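Local coordinates for protein succinate dehydrogenase subunit B (Mycolicibacterium smegmatis MC2 51, PDB 6LUM) that carries three iron-sulfur clusters as the iron-sulfur subunit of succinate dehydrogenase and probably relays electrons from the flavoprotein subunit toward the membrane-anchor subunits, at residues P135-Y140 and C174-C179; S192-A197 and E223-W228; A198-H203 and T247-E252. All blocks are in the same frame, centred on the assembly; numbering follows the deposited sequence.

Contact 1. Residues P135-Y140 and C174-C179; sequences PFFDAY and CILCAC. With SF4 (iron/sulfur cluster), chain B.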
loop_
_atom_site.group_PDB
_atom_site.type_symbol
_atom_site.label_atom_id
_atom_site.label_comp_id
_atom_site.label_asym_id
_atom_site.label_seq_id
_atom_site.Cartn_x
_atom_site.Cartn_y
_atom_site.Cartn_z
ATOM N N PRO J 135 0.451 -2.902 25.330
ATOM C CA PRO J 135 1.674 -3.186 24.563
ATOM C C PRO J 135 1.692 -4.581 23.972
ATOM O O PRO J 135 2.091 -4.773 22.815
ATOM C CB PRO J 135 2.780 -2.998 25.602
ATOM C CG PRO J 135 2.239 -2.046 26.538
ATOM C CD PRO J 135 0.773 -2.287 26.627
ATOM N N PHE J 136 1.256 -5.569 24.752
ATOM C CA PHE J 136 1.196 -6.942 24.273
ATOM C C PHE J 136 0.286 -7.053 23.063
ATOM O O PHE J 136 0.669 -7.603 22.025
ATOM C CB PHE J 136 0.721 -7.848 25.404
ATOM C CG PHE J 136 0.466 -9.253 24.987
ATOM C CD1 PHE J 136 1.500 -10.138 24.836
ATOM C CD2 PHE J 136 -0.811 -9.694 24.761
ATOM C CE1 PHE J 136 1.260 -11.425 24.456
ATOM C CE2 PHE J 136 -1.044 -10.976 24.379
ATOM C CZ PHE J 136 -0.007 -11.839 24.227
ATOM N N PHE J 137 -0.919 -6.502 23.163
ATOM C CA PHE J 137 -1.838 -6.624 22.046
ATOM C C PHE J 137 -1.448 -5.743 20.870
ATOM O O PHE J 137 -1.800 -6.069 19.739
ATOM C CB PHE J 137 -3.254 -6.325 22.509
ATOM C CG PHE J 137 -3.892 -7.464 23.233
ATOM C CD1 PHE J 137 -4.219 -8.619 22.572
ATOM C CD2 PHE J 137 -4.146 -7.385 24.577
ATOM C CE1 PHE J 137 -4.793 -9.653 23.238
ATOM C CE2 PHE J 137 -4.719 -8.424 25.240
ATOM C CZ PHE J 137 -5.042 -9.554 24.574
ATOM N N ASP J 138 -0.703 -4.661 21.093
ATOM C CA ASP J 138 -0.197 -3.881 19.971
ATOM C C ASP J 138 0.858 -4.648 19.197
ATOM O O ASP J 138 0.887 -4.597 17.966
ATOM C CB ASP J 138 0.384 -2.558 20.455
ATOM C CG ASP J 138 -0.672 -1.591 20.912
ATOM O OD1 ASP J 138 -1.869 -1.928 20.819
ATOM O OD2 ASP J 138 -0.304 -0.488 21.363
ATOM N N ALA J 139 1.758 -5.332 19.900
ATOM C CA ALA J 139 2.699 -6.207 19.212
ATOM C C ALA J 139 1.979 -7.335 18.499
ATOM O O ALA J 139 2.422 -7.782 17.440
ATOM C CB ALA J 139 3.709 -6.777 20.201
ATOM N N TYR J 140 0.875 -7.811 19.067
ATOM C CA TYR J 140 0.087 -8.857 18.427
ATOM C C TYR J 140 -0.508 -8.372 17.114
ATOM O O TYR J 140 -0.285 -8.972 16.062
ATOM C CB TYR J 140 -1.005 -9.322 19.378
ATOM C CG TYR J 140 -2.085 -10.162 18.758
ATOM C CD1 TYR J 140 -1.815 -11.423 18.277
ATOM C CD2 TYR J 140 -3.382 -9.704 18.687
ATOM C CE1 TYR J 140 -2.799 -12.193 17.729
ATOM C CE2 TYR J 140 -4.369 -10.470 18.139
ATOM C CZ TYR J 140 -4.072 -11.714 17.664
ATOM O OH TYR J 140 -5.057 -12.489 17.116
ATOM N N CYS J 174 -3.227 -20.843 20.957
ATOM C CA CYS J 174 -2.778 -19.720 21.764
ATOM C C CYS J 174 -3.968 -18.960 22.325
ATOM O O CYS J 174 -4.784 -18.436 21.567
ATOM C CB CYS J 174 -1.895 -18.813 20.916
ATOM S SG CYS J 174 -1.537 -17.194 21.554
ATOM N N ILE J 175 -4.071 -18.899 23.657
ATOM C CA ILE J 175 -5.126 -18.137 24.308
ATOM C C ILE J 175 -4.720 -16.708 24.594
ATOM O O ILE J 175 -5.508 -15.960 25.179
ATOM C CB ILE J 175 -5.579 -18.796 25.620
ATOM C CG1 ILE J 175 -4.422 -18.937 26.587
ATOM C CG2 ILE J 175 -6.163 -20.118 25.344
ATOM C CD1 ILE J 175 -4.736 -19.746 27.800
ATOM N N LEU J 176 -3.523 -16.302 24.201
ATOM C CA LEU J 176 -3.042 -14.933 24.336
ATOM C C LEU J 176 -3.022 -14.485 25.792
ATOM O O LEU J 176 -3.639 -13.498 26.170
ATOM C CB LEU J 176 -3.877 -13.984 23.486
ATOM C CG LEU J 176 -3.721 -14.058 21.979
ATOM C CD1 LEU J 176 -4.896 -13.395 21.336
ATOM C CD2 LEU J 176 -2.452 -13.377 21.578
ATOM N N CYS J 177 -2.273 -15.217 26.607
ATOM C CA CYS J 177 -2.176 -14.898 28.020
ATOM C C CYS J 177 -0.927 -14.111 28.383
ATOM O O CYS J 177 -0.908 -13.490 29.446
ATOM C CB CYS J 177 -2.234 -16.174 28.860
ATOM S SG CYS J 177 -0.925 -17.318 28.621
ATOM N N ALA J 178 0.093 -14.119 27.529
ATOM C CA ALA J 178 1.364 -13.428 27.712
ATOM C C ALA J 178 2.260 -14.079 28.745
ATOM O O ALA J 178 3.205 -13.464 29.201
ATOM C CB ALA J 178 1.166 -11.958 28.065
ATOM N N CYS J 179 2.006 -15.324 29.124
ATOM C CA CYS J 179 2.916 -16.026 30.015
ATOM C C CYS J 179 4.263 -16.283 29.369
ATOM O O CYS J 179 5.219 -16.605 30.072
ATOM C CB CYS J 179 2.315 -17.355 30.458
ATOM S SG CYS J 179 1.185 -17.290 31.828
HETATM FE FE1 SF4 B . 2.533 -17.425 24.858
HETATM FE FE2 SF4 B . 0.062 -17.894 26.500
HETATM FE FE3 SF4 B . 1.344 -20.204 25.033
HETATM FE FE4 SF4 B . -0.121 -18.048 23.518
HETATM S S1 SF4 B . -0.620 -19.363 25.117
HETATM S S2 SF4 B . 1.846 -18.879 23.448
HETATM S S3 SF4 B . 0.571 -16.585 24.903
HETATM S S4 SF4 B . 2.011 -18.746 26.445
#

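Contact 2. Residues S192-A197 and E223-W228; sequences SYFGPA and EVDGVW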
loop_
_atom_site.group_PDB
_atom_site.type_symbol
_atom_site.label_atom_id
_atom_site.label_comp_id
_atom_site.label_asym_id
_atom_site.label_seq_id
_atom_site.Cartn_x
_atom_site.Cartn_y
_atom_site.Cartn_z
ATOM N N SER J 192 12.597 -3.064 20.800
ATOM C CA SER J 192 11.225 -3.573 20.800
ATOM C C SER J 192 11.184 -4.926 20.102
ATOM O O SER J 192 10.844 -5.022 18.926
ATOM C CB SER J 192 10.285 -2.586 20.156
ATOM O OG SER J 192 10.166 -1.419 20.944
ATOM N N TYR J 193 11.495 -5.976 20.849
ATOM C CA TYR J 193 11.295 -7.327 20.360
ATOM C C TYR J 193 9.805 -7.595 20.248
ATOM O O TYR J 193 9.029 -7.191 21.111
ATOM C CB TYR J 193 11.957 -8.310 21.316
ATOM C CG TYR J 193 11.923 -9.762 20.929
ATOM C CD1 TYR J 193 12.059 -10.160 19.628
ATOM C CD2 TYR J 193 11.784 -10.732 21.885
ATOM C CE1 TYR J 193 12.038 -11.477 19.299
ATOM C CE2 TYR J 193 11.766 -12.037 21.561
ATOM C CZ TYR J 193 11.892 -12.407 20.271
ATOM O OH TYR J 193 11.867 -13.728 19.952
ATOM N N PHE J 194 9.397 -8.250 19.165
ATOM C CA PHE J 194 7.993 -8.608 19.011
ATOM C C PHE J 194 7.540 -9.502 20.150
ATOM O O PHE J 194 6.681 -9.130 20.949
ATOM C CB PHE J 194 7.771 -9.304 17.676
ATOM C CG PHE J 194 7.462 -8.371 16.562
ATOM C CD1 PHE J 194 6.475 -7.426 16.693
ATOM C CD2 PHE J 194 8.161 -8.440 15.381
ATOM C CE1 PHE J 194 6.193 -6.566 15.667
ATOM C CE2 PHE J 194 7.882 -7.582 14.358
ATOM C CZ PHE J 194 6.897 -6.646 14.499
ATOM N N GLY J 195 8.114 -10.686 20.240
ATOM C CA GLY J 195 7.832 -11.571 21.329
ATOM C C GLY J 195 7.426 -12.936 20.850
ATOM O O GLY J 195 6.984 -13.133 19.712
ATOM N N PRO J 196 7.568 -13.915 21.728
ATOM C CA PRO J 196 7.147 -15.270 21.383
ATOM C C PRO J 196 5.705 -15.365 20.930
ATOM O O PRO J 196 5.410 -16.127 20.011
ATOM C CB PRO J 196 7.379 -16.028 22.687
ATOM C CG PRO J 196 8.324 -15.237 23.423
ATOM C CD PRO J 196 8.158 -13.840 23.064
ATOM N N ALA J 197 4.793 -14.612 21.539
ATOM C CA ALA J 197 3.377 -14.778 21.244
ATOM C C ALA J 197 3.020 -14.203 19.889
ATOM O O ALA J 197 2.225 -14.790 19.149
ATOM C CB ALA J 197 2.538 -14.121 22.325
ATOM N N GLU J 223 13.106 -8.215 10.394
ATOM C CA GLU J 223 13.756 -6.954 10.693
ATOM C C GLU J 223 14.752 -7.132 11.830
ATOM O O GLU J 223 15.035 -8.242 12.284
ATOM C CB GLU J 223 12.733 -5.882 11.040
ATOM C CG GLU J 223 11.655 -6.340 11.983
ATOM C CD GLU J 223 10.466 -5.406 11.994
ATOM O OE1 GLU J 223 10.402 -4.519 11.117
ATOM O OE2 GLU J 223 9.600 -5.548 12.881
ATOM N N VAL J 224 15.294 -6.009 12.302
ATOM C CA VAL J 224 16.293 -6.056 13.361
ATOM C C VAL J 224 15.674 -6.514 14.671
ATOM O O VAL J 224 16.336 -7.176 15.476
ATOM C CB VAL J 224 16.976 -4.684 13.504
ATOM C CG1 VAL J 224 15.974 -3.632 13.919
ATOM C CG2 VAL J 224 18.108 -4.760 14.510
ATOM N N ASP J 225 14.403 -6.190 14.905
ATOM C CA ASP J 225 13.698 -6.569 16.121
ATOM C C ASP J 225 12.654 -7.641 15.852
ATOM O O ASP J 225 11.617 -7.687 16.508
ATOM C CB ASP J 225 13.044 -5.354 16.763
ATOM C CG ASP J 225 11.988 -4.744 15.886
ATOM O OD1 ASP J 225 12.351 -4.012 14.944
ATOM O OD2 ASP J 225 10.793 -4.995 16.131
ATOM N N GLY J 226 12.920 -8.499 14.882
ATOM C CA GLY J 226 11.998 -9.548 14.532
ATOM C C GLY J 226 12.414 -10.857 15.142
ATOM O O GLY J 226 12.576 -10.952 16.354
ATOM N N VAL J 227 12.617 -11.872 14.310
ATOM C CA VAL J 227 12.807 -13.219 14.820
ATOM C C VAL J 227 14.267 -13.525 15.101
ATOM O O VAL J 227 14.568 -14.557 15.711
ATOM C CB VAL J 227 12.193 -14.223 13.826
ATOM C CG1 VAL J 227 13.096 -14.440 12.653
ATOM C CG2 VAL J 227 11.823 -15.503 14.498
ATOM N N TRP J 228 15.184 -12.651 14.704
ATOM C CA TRP J 228 16.611 -12.870 14.889
ATOM C C TRP J 228 17.108 -12.426 16.250
ATOM O O TRP J 228 18.294 -12.588 16.534
ATOM C CB TRP J 228 17.411 -12.139 13.811
ATOM C CG TRP J 228 16.973 -12.420 12.429
ATOM C CD1 TRP J 228 16.466 -11.533 11.552
ATOM C CD2 TRP J 228 17.006 -13.675 11.756
ATOM N NE1 TRP J 228 16.169 -12.150 10.375
ATOM C CE2 TRP J 228 16.495 -13.472 10.479
ATOM C CE3 TRP J 228 17.411 -14.954 12.117
ATOM C CZ2 TRP J 228 16.385 -14.492 9.561
ATOM C CZ3 TRP J 228 17.299 -15.955 11.208
ATOM C CH2 TRP J 228 16.795 -15.728 9.948
#

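Contact 3. Residues A198-H203 and T247-E252; sequences AIVNAH and TQAIQE. With F3S (Fe3-s4 cluster), chain C.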
loop_
_atom_site.group_PDB
_atom_site.type_symbol
_atom_site.label_atom_id
_atom_site.label_comp_id
_atom_site.label_asym_id
_atom_site.label_seq_id
_atom_site.Cartn_x
_atom_site.Cartn_y
_atom_site.Cartn_z
ATOM N N ALA J 198 3.578 -13.045 19.552
ATOM C CA ALA J 198 3.385 -12.501 18.219
ATOM C C ALA J 198 3.983 -13.418 17.173
ATOM O O ALA J 198 3.400 -13.616 16.106
ATOM C CB ALA J 198 4.002 -11.116 18.127
ATOM N N ILE J 199 5.134 -14.020 17.464
ATOM C CA ILE J 199 5.719 -14.912 16.473
ATOM C C ILE J 199 4.914 -16.198 16.336
ATOM O O ILE J 199 4.825 -16.758 15.245
ATOM C CB ILE J 199 7.191 -15.176 16.817
ATOM C CG1 ILE J 199 7.974 -13.872 16.692
ATOM C CG2 ILE J 199 7.759 -16.214 15.903
ATOM C CD1 ILE J 199 9.275 -13.874 17.396
ATOM N N VAL J 200 4.291 -16.677 17.409
ATOM C CA VAL J 200 3.422 -17.848 17.307
ATOM C C VAL J 200 2.199 -17.537 16.454
ATOM O O VAL J 200 1.839 -18.292 15.539
ATOM C CB VAL J 200 3.012 -18.328 18.708
ATOM C CG1 VAL J 200 1.770 -19.144 18.629
ATOM C CG2 VAL J 200 4.093 -19.135 19.301
ATOM N N ASN J 201 1.538 -16.425 16.743
ATOM C CA ASN J 201 0.344 -16.077 15.994
ATOM C C ASN J 201 0.645 -15.604 14.585
ATOM O O ASN J 201 -0.286 -15.456 13.796
ATOM C CB ASN J 201 -0.438 -15.021 16.754
ATOM C CG ASN J 201 -1.097 -15.578 17.975
ATOM O OD1 ASN J 201 -2.172 -16.157 17.898
ATOM N ND2 ASN J 201 -0.449 -15.432 19.111
ATOM N N ALA J 202 1.904 -15.339 14.254
ATOM C CA ALA J 202 2.285 -15.125 12.866
ATOM C C ALA J 202 2.676 -16.414 12.166
ATOM O O ALA J 202 2.443 -16.541 10.969
ATOM C CB ALA J 202 3.440 -14.134 12.777
ATOM N N HIS J 203 3.301 -17.350 12.875
ATOM C CA HIS J 203 3.525 -18.686 12.339
ATOM C C HIS J 203 2.217 -19.310 11.896
ATOM O O HIS J 203 2.141 -19.936 10.831
ATOM C CB HIS J 203 4.208 -19.533 13.410
ATOM C CG HIS J 203 4.336 -20.985 13.078
ATOM N ND1 HIS J 203 3.310 -21.882 13.256
ATOM C CD2 HIS J 203 5.392 -21.708 12.647
ATOM C CE1 HIS J 203 3.718 -23.089 12.916
ATOM N NE2 HIS J 203 4.978 -23.011 12.545
ATOM N N THR J 247 9.235 -22.056 21.068
ATOM C CA THR J 247 10.535 -21.858 20.456
ATOM C C THR J 247 10.738 -22.713 19.220
ATOM O O THR J 247 11.513 -22.334 18.348
ATOM C CB THR J 247 11.627 -22.157 21.455
ATOM O OG1 THR J 247 12.890 -21.812 20.888
ATOM C CG2 THR J 247 11.601 -23.593 21.730
ATOM N N GLN J 248 10.045 -23.837 19.099
ATOM C CA GLN J 248 10.086 -24.565 17.845
ATOM C C GLN J 248 9.281 -23.858 16.770
ATOM O O GLN J 248 9.644 -23.913 15.596
ATOM C CB GLN J 248 9.577 -25.973 18.049
ATOM C CG GLN J 248 9.555 -26.782 16.811
ATOM C CD GLN J 248 9.104 -28.170 17.094
ATOM O OE1 GLN J 248 9.385 -28.714 18.156
ATOM N NE2 GLN J 248 8.383 -28.759 16.160
ATOM N N ALA J 249 8.202 -23.176 17.142
ATOM C CA ALA J 249 7.542 -22.303 16.176
ATOM C C ALA J 249 8.482 -21.206 15.701
ATOM O O ALA J 249 8.549 -20.901 14.502
ATOM C CB ALA J 249 6.291 -21.696 16.793
ATOM N N ILE J 250 9.223 -20.605 16.629
ATOM C CA ILE J 250 10.196 -19.579 16.262
ATOM C C ILE J 250 11.278 -20.161 15.365
ATOM O O ILE J 250 11.735 -19.515 14.418
ATOM C CB ILE J 250 10.793 -18.934 17.523
ATOM C CG1 ILE J 250 9.692 -18.261 18.325
ATOM C CG2 ILE J 250 11.827 -17.926 17.153
ATOM C CD1 ILE J 250 10.108 -17.821 19.640
ATOM N N GLN J 251 11.698 -21.394 15.638
ATOM C CA GLN J 251 12.712 -22.032 14.809
ATOM C C GLN J 251 12.199 -22.274 13.402
ATOM O O GLN J 251 12.933 -22.100 12.429
ATOM C CB GLN J 251 13.161 -23.346 15.427
ATOM C CG GLN J 251 14.281 -23.974 14.660
ATOM C CD GLN J 251 14.128 -25.456 14.476
ATOM O OE1 GLN J 251 13.043 -25.951 14.212
ATOM N NE2 GLN J 251 15.226 -26.175 14.601
ATOM N N GLU J 252 10.947 -22.705 13.271
ATOM C CA GLU J 252 10.393 -22.932 11.945
ATOM C C GLU J 252 10.278 -21.641 11.162
ATOM O O GLU J 252 10.483 -21.638 9.948
ATOM C CB GLU J 252 9.039 -23.604 12.048
ATOM C CG GLU J 252 9.101 -24.966 12.663
ATOM C CD GLU J 252 7.797 -25.706 12.543
ATOM O OE1 GLU J 252 6.995 -25.346 11.662
ATOM O OE2 GLU J 252 7.567 -26.650 13.324
HETATM FE FE1 F3S C . 12.764 -15.515 24.644
HETATM FE FE3 F3S C . 13.873 -17.178 22.354
HETATM FE FE4 F3S C . 11.630 -18.255 24.056
HETATM S S1 F3S C . 14.566 -15.361 23.402
HETATM S S2 F3S C . 11.642 -16.970 25.838
HETATM S S3 F3S C . 11.889 -16.444 22.876
HETATM S S4 F3S C . 13.078 -19.199 22.693
#

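Contact 1. Residues P135-Y140 and C174-C179
The cysteine-rich loop that binds the [4Fe-4S] cluster, a CxxCxxC run of the ferredoxin type, is covered here by helix 134-140, and Leu-176 and Ala-178 of the loop carry the contact with Phe-136, Phe-137 and Tyr-140. The contact joins two sequence families: the helix is counted with the 2Fe-2S cluster-binding family, the loop with the 4Fe-4S dicluster family. Leu-176 is the centre of the contact. Its CD2 methyl sits over one face of the Tyr-140 ring, 4.2 Å from the centroid, in a CH-pi contact, and the same methyl meets Phe-136 CZ at 3.9 Å. The other branch, CD1, comes to the edge of the Phe-137 ring, 4.2 Å from CE1. Phe-136 and Tyr-140, four residues apart on the same side of the helix, both point CB toward the loop and hold CG anti to the backbone N (chi1 173° and 166°). Ala-178 makes the second CH-pi contact: its CB lies over the Phe-136 face, offset toward the rim on the CD1-CE1 side, with CE1 3.6 Å away. Between the two segments the contact is wholly apolar. Arg-41 of subunit A donates hydrogen bonds to the carbonyl oxygens of Ile-175 (from NH1) and Leu-176 (from NH2), and Asn-201 of helix 196-206 packs against Leu-176 and Tyr-140. While Leu-176 and Ala-178 turn toward the helix, Cys-177 turns away from it to the cluster. Cys-174 SG binds iron FE4 at 2.6 Å. Cys-177 SG binds iron FE2 at 2.4 Å. The same Cys-177 SG accepts a hydrogen bond from Cys-179 N at 3.6 Å.

Contact 2. Residues S192-A197 and E223-W228
Tyr-193 and Phe-194 set their rings against the backbone and acid side chains of 223-226. The Tyr-193 ring comes edge-on: its CE1 lies 3.0 Å from Gly-226 O, which sits in the ring plane, and its CD1 is next to the same oxygen. CG of Tyr-193 is anti to the backbone N (chi1 -177°), and although the side chain starts out away from 223-228, its ring edge comes back to this carbonyl. Phe-194 meets the carboxylate of Glu-223, whose OE2 is 3.0 Å from CE2 and 3.3 Å from CZ. The ring and carboxylate planes are only 17° apart, even though the two side chains run at about a right angle. Asp-225 OD2 lies over one face of the same ring, toward its rim, and is also 2.8 Å from Ser-192 O. Behind these contacts a type I beta turn runs from Glu-223 to Gly-226, and the CB atoms of both Glu-223 and Asp-225 point toward 192-194. This turn and the approach to helix 196-206 belong to the dicluster domain, and Tyr-193 and Pro-196 line the pocket of the [3Fe-4S] cluster. Gly-195 is the N-cap of that helix; its N lies over the centre of the Tyr-193 ring, and its backbone conformation calls for glycine, since a side chain would run into the carbonyl O of Phe-194. Farther out, Ile-220 and Leu-221 of helix 214-221 pack on Phe-194, while Cys-184 and Cys-230 of the cluster pocket touch Tyr-193. On the membrane-anchor side, Pro-37 of subunit D packs on Glu-223, and Trp-48 of subunit D meets the Trp-228 ring with the planes about 50° apart.

Contact 3. Residues A198-H203 and T247-E252
Ala-249 and Ile-250 bring helix 246-258 against Val-200 and Ile-199 of helix 196-206, the short axes 9.1 Å apart and crossing at 59°. At the start of 247-252, Thr-247 turns away to the [3Fe-4S] cluster, its OG1 3.2 Å from sulfide S4. Ala-249 comes next; its CB touches Val-200 CG2 at 4.2 Å and lies over one face of the His-203 ring, toward the rim. Ile-250 CG1 meets Ile-199 CG2 at 3.7 Å, the two side chains crossing at about a right angle, while Ile-250 CD1 reaches cluster sulfide S3. At Glu-252, OE1 accepts a nearly straight hydrogen bond (173°) from His-203 NE2 at 3.2 Å. The oxygen lies in the imidazole plane, but the N-H meets the carboxylate from above its plane. His-203 ND1 bonds Thr-171 OG1 and Phe-207 stacks on the ring, so both ring nitrogens are engaged. An alanine in place of His-203 would probably leave Glu-252 and Thr-171 without this shared partner and Phe-207 without its stack. The arrangement is a pair of crossed helices tied by a His-carboxylate hydrogen bond, its histidine buried, with helix 246-258 supplying Thr-247 and Ile-250 to the [3Fe-4S] pocket.

How the contacts relate
Contacts 1 and 3 are buried, whereas contact 2 is partly exposed, its centre about 17 Å from the chain's, against about 15 Å for contact 3 and 8 Å for contact 1. Contacts 2 and 3 share helix 196-206, which contact 1 touches: Phe-136 CE1 packs on Ala-197 CB at 3.7 Å. Val-227 CG2 joins contact 2 to contact 3 through Ile-250 CG2 at 3.6 Å. Contact 1 is aromatic and aliphatic beside the [4Fe-4S] cluster; contact 3 is aliphatic with one polar bond; contact 2 sets rings against oxygens. Residues of contacts 2 and 3 line the [3Fe-4S] pocket, and the three sites meet subunits A, D and C in turn.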